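Local coordinates for lectin (Cicer arietinum, PDB 3V6N), which agglutinates red blood cells and folds as a four-bladed hemopexin-type beta-propeller that binds calcium and sodium ions, at residues M173-A178 against Y186-E191. Numbering follows the deposited sequence.
Sequences MDSAFA and YLFKGE. With CA (calcium ion), chain D; NA (sodium ion), chain G.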
loop_
_atom_site.group_PDB
_atom_site.type_symbol
_atom_site.label_atom_id
_atom_site.label_comp_id
_atom_site.label_asym_id
_atom_site.label_seq_id
_atom_site.Cartn_x
_atom_site.Cartn_y
_atom_site.Cartn_z
ATOM N N MET A 173 -10.354 10.633 18.492
ATOM C CA MET A 173 -11.551 10.088 17.883
ATOM C C MET A 173 -11.155 8.955 16.946
ATOM O O MET A 173 -10.123 9.032 16.296
ATOM C CB MET A 173 -12.285 11.191 17.127
ATOM C CG MET A 173 -12.849 12.210 18.090
ATOM S SD MET A 173 -12.688 13.892 17.495
ATOM C CE MET A 173 -12.933 14.775 19.034
ATOM N N ASP A 174 -11.959 7.896 16.921
ATOM C CA ASP A 174 -11.644 6.700 16.137
ATOM C C ASP A 174 -12.193 6.865 14.720
ATOM O O ASP A 174 -11.622 6.353 13.764
ATOM C CB ASP A 174 -12.260 5.436 16.782
ATOM C CG ASP A 174 -11.477 4.931 17.996
ATOM O OD1 ASP A 174 -10.393 5.494 18.272
ATOM O OD2 ASP A 174 -11.937 3.958 18.682
ATOM N N SER A 175 -13.294 7.609 14.612
ATOM C CA SER A 175 -14.104 7.685 13.413
ATOM C C SER A 175 -15.113 8.825 13.509
ATOM O O SER A 175 -15.470 9.234 14.611
ATOM C CB SER A 175 -14.843 6.358 13.243
ATOM O OG SER A 175 -15.654 6.402 12.113
ATOM N N ALA A 176 -15.571 9.325 12.361
ATOM C CA ALA A 176 -16.551 10.414 12.286
ATOM C C ALA A 176 -17.257 10.491 10.920
ATOM O O ALA A 176 -16.696 10.068 9.890
ATOM C CB ALA A 176 -15.882 11.753 12.585
ATOM N N PHE A 177 -18.481 11.012 10.919
ATOM C CA PHE A 177 -19.130 11.449 9.690
ATOM C C PHE A 177 -20.056 12.636 9.925
ATOM O O PHE A 177 -20.549 12.858 11.043
ATOM C CB PHE A 177 -19.802 10.296 8.881
ATOM C CG PHE A 177 -21.109 9.770 9.456
ATOM C CD1 PHE A 177 -21.120 8.683 10.329
ATOM C CD2 PHE A 177 -22.339 10.304 9.045
ATOM C CE1 PHE A 177 -22.316 8.169 10.828
ATOM C CE2 PHE A 177 -23.539 9.792 9.531
ATOM C CZ PHE A 177 -23.535 8.721 10.419
ATOM N N ALA A 178 -20.240 13.426 8.876
ATOM C CA ALA A 178 -21.098 14.589 8.951
ATOM C C ALA A 178 -22.537 14.154 8.650
ATOM O O ALA A 178 -22.769 13.288 7.827
ATOM C CB ALA A 178 -20.627 15.657 7.968
ATOM N N TYR A 186 -21.277 13.210 13.717
ATOM C CA TYR A 186 -21.153 12.153 14.697
ATOM C C TYR A 186 -19.678 11.836 14.915
ATOM O O TYR A 186 -18.906 11.738 13.956
ATOM C CB TYR A 186 -21.885 10.892 14.239
ATOM C CG TYR A 186 -23.385 11.060 14.061
ATOM C CD1 TYR A 186 -24.280 10.728 15.087
ATOM C CD2 TYR A 186 -23.911 11.552 12.869
ATOM C CE1 TYR A 186 -25.656 10.882 14.921
ATOM C CE2 TYR A 186 -25.275 11.710 12.703
ATOM C CZ TYR A 186 -26.142 11.366 13.725
ATOM O OH TYR A 186 -27.494 11.522 13.531
ATOM N N LEU A 187 -19.298 11.689 16.173
ATOM C CA LEU A 187 -17.946 11.272 16.552
ATOM C C LEU A 187 -18.045 9.908 17.199
ATOM O O LEU A 187 -18.965 9.652 17.947
ATOM C CB LEU A 187 -17.314 12.275 17.529
ATOM C CG LEU A 187 -17.403 13.776 17.202
ATOM C CD1 LEU A 187 -16.708 14.589 18.295
ATOM C CD2 LEU A 187 -16.811 14.104 15.829
ATOM N N PHE A 188 -17.104 9.027 16.907
ATOM C CA PHE A 188 -17.128 7.684 17.487
ATOM C C PHE A 188 -15.838 7.373 18.235
ATOM O O PHE A 188 -14.747 7.785 17.817
ATOM C CB PHE A 188 -17.390 6.627 16.398
ATOM C CG PHE A 188 -18.686 6.844 15.649
ATOM C CD1 PHE A 188 -18.703 7.532 14.441
ATOM C CD2 PHE A 188 -19.892 6.376 16.169
ATOM C CE1 PHE A 188 -19.902 7.742 13.756
ATOM C CE2 PHE A 188 -21.094 6.590 15.501
ATOM C CZ PHE A 188 -21.099 7.274 14.290
ATOM N N LYS A 189 -15.981 6.640 19.336
ATOM C CA LYS A 189 -14.850 6.076 20.063
ATOM C C LYS A 189 -15.311 4.882 20.914
ATOM O O LYS A 189 -16.151 5.030 21.820
ATOM C CB LYS A 189 -14.164 7.134 20.939
ATOM C CG LYS A 189 -12.826 6.677 21.508
ATOM C CD LYS A 189 -12.136 7.847 22.182
ATOM C CE LYS A 189 -10.645 7.616 22.388
ATOM N NZ LYS A 189 -10.131 8.895 22.958
ATOM N N GLY A 190 -14.755 3.703 20.617
ATOM C CA GLY A 190 -15.135 2.479 21.319
ATOM C C GLY A 190 -16.622 2.258 21.158
ATOM O O GLY A 190 -17.145 2.382 20.059
ATOM N N GLU A 191 -17.310 1.971 22.263
ATOM C CA GLU A 191 -18.757 1.742 22.224
ATOM C C GLU A 191 -19.581 3.036 22.244
ATOM O O GLU A 191 -20.817 2.976 22.281
ATOM C CB GLU A 191 -19.191 0.806 23.368
ATOM C CG GLU A 191 -18.958 1.364 24.771
ATOM C CD GLU A 191 -18.831 0.289 25.852
ATOM O OE1 GLU A 191 -18.596 0.658 27.031
ATOM O OE2 GLU A 191 -18.952 -0.920 25.541
HETATM CA CA CA D . -9.940 5.519 12.442
HETATM NA NA NA G . -15.226 10.183 8.245
HETATM O O HOH W 1 -8.862 5.332 14.540
HETATM O O HOH W 2 -7.475 5.459 11.875
#
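Phe177 and Tyr186 form an antiparallel hydrogen-bonded pair, tied by Tyr186 N to Phe177 O at 2.8 Å and by the longer return bond from Phe177 N to Tyr186 O. Along the Phe177 side chain, CB leaves the strand on the face it shares with Tyr186 and Phe188, and CG lies between the backbone N and the carbonyl carbon (chi1 75°), which leans the ring toward the side chains of the partner strand. CD1 and CE1 meet the rim of Phe188, with CD1 3.8 Å from Phe188 CE1. At CE2 and CZ, Tyr186 CD2 lies 3.7 Å above the Phe177 ring plane, toward the rim; the two planes, inclined by 29°, are slid apart and barely overlap. On the opposite face of the sheet, Leu187 CD1 touches Met173 CE while its CD2 approaches Ala176 CB at 4.1 Å. Asp174 and Ser175 both face Phe188 in a classic beta bulge: Asp174 N donates to Phe188 O (2.9 Å), and Phe188 N to Ser175 O. Strand 175-178 is the innermost of this hemopexin blade. Asp174 O binds calcium with the carbonyl oxygens of Asn7, Asp65 and Asp121; Ala176 O binds sodium at 2.2 Å, with those of Ala9, Ser67 and Ala123. The alternation that pairs Ser175 and Phe177 with the neighbouring strand thus leaves the Asp174 and Ala176 carbonyls directed at cations, whose charge would be expected to polarise them.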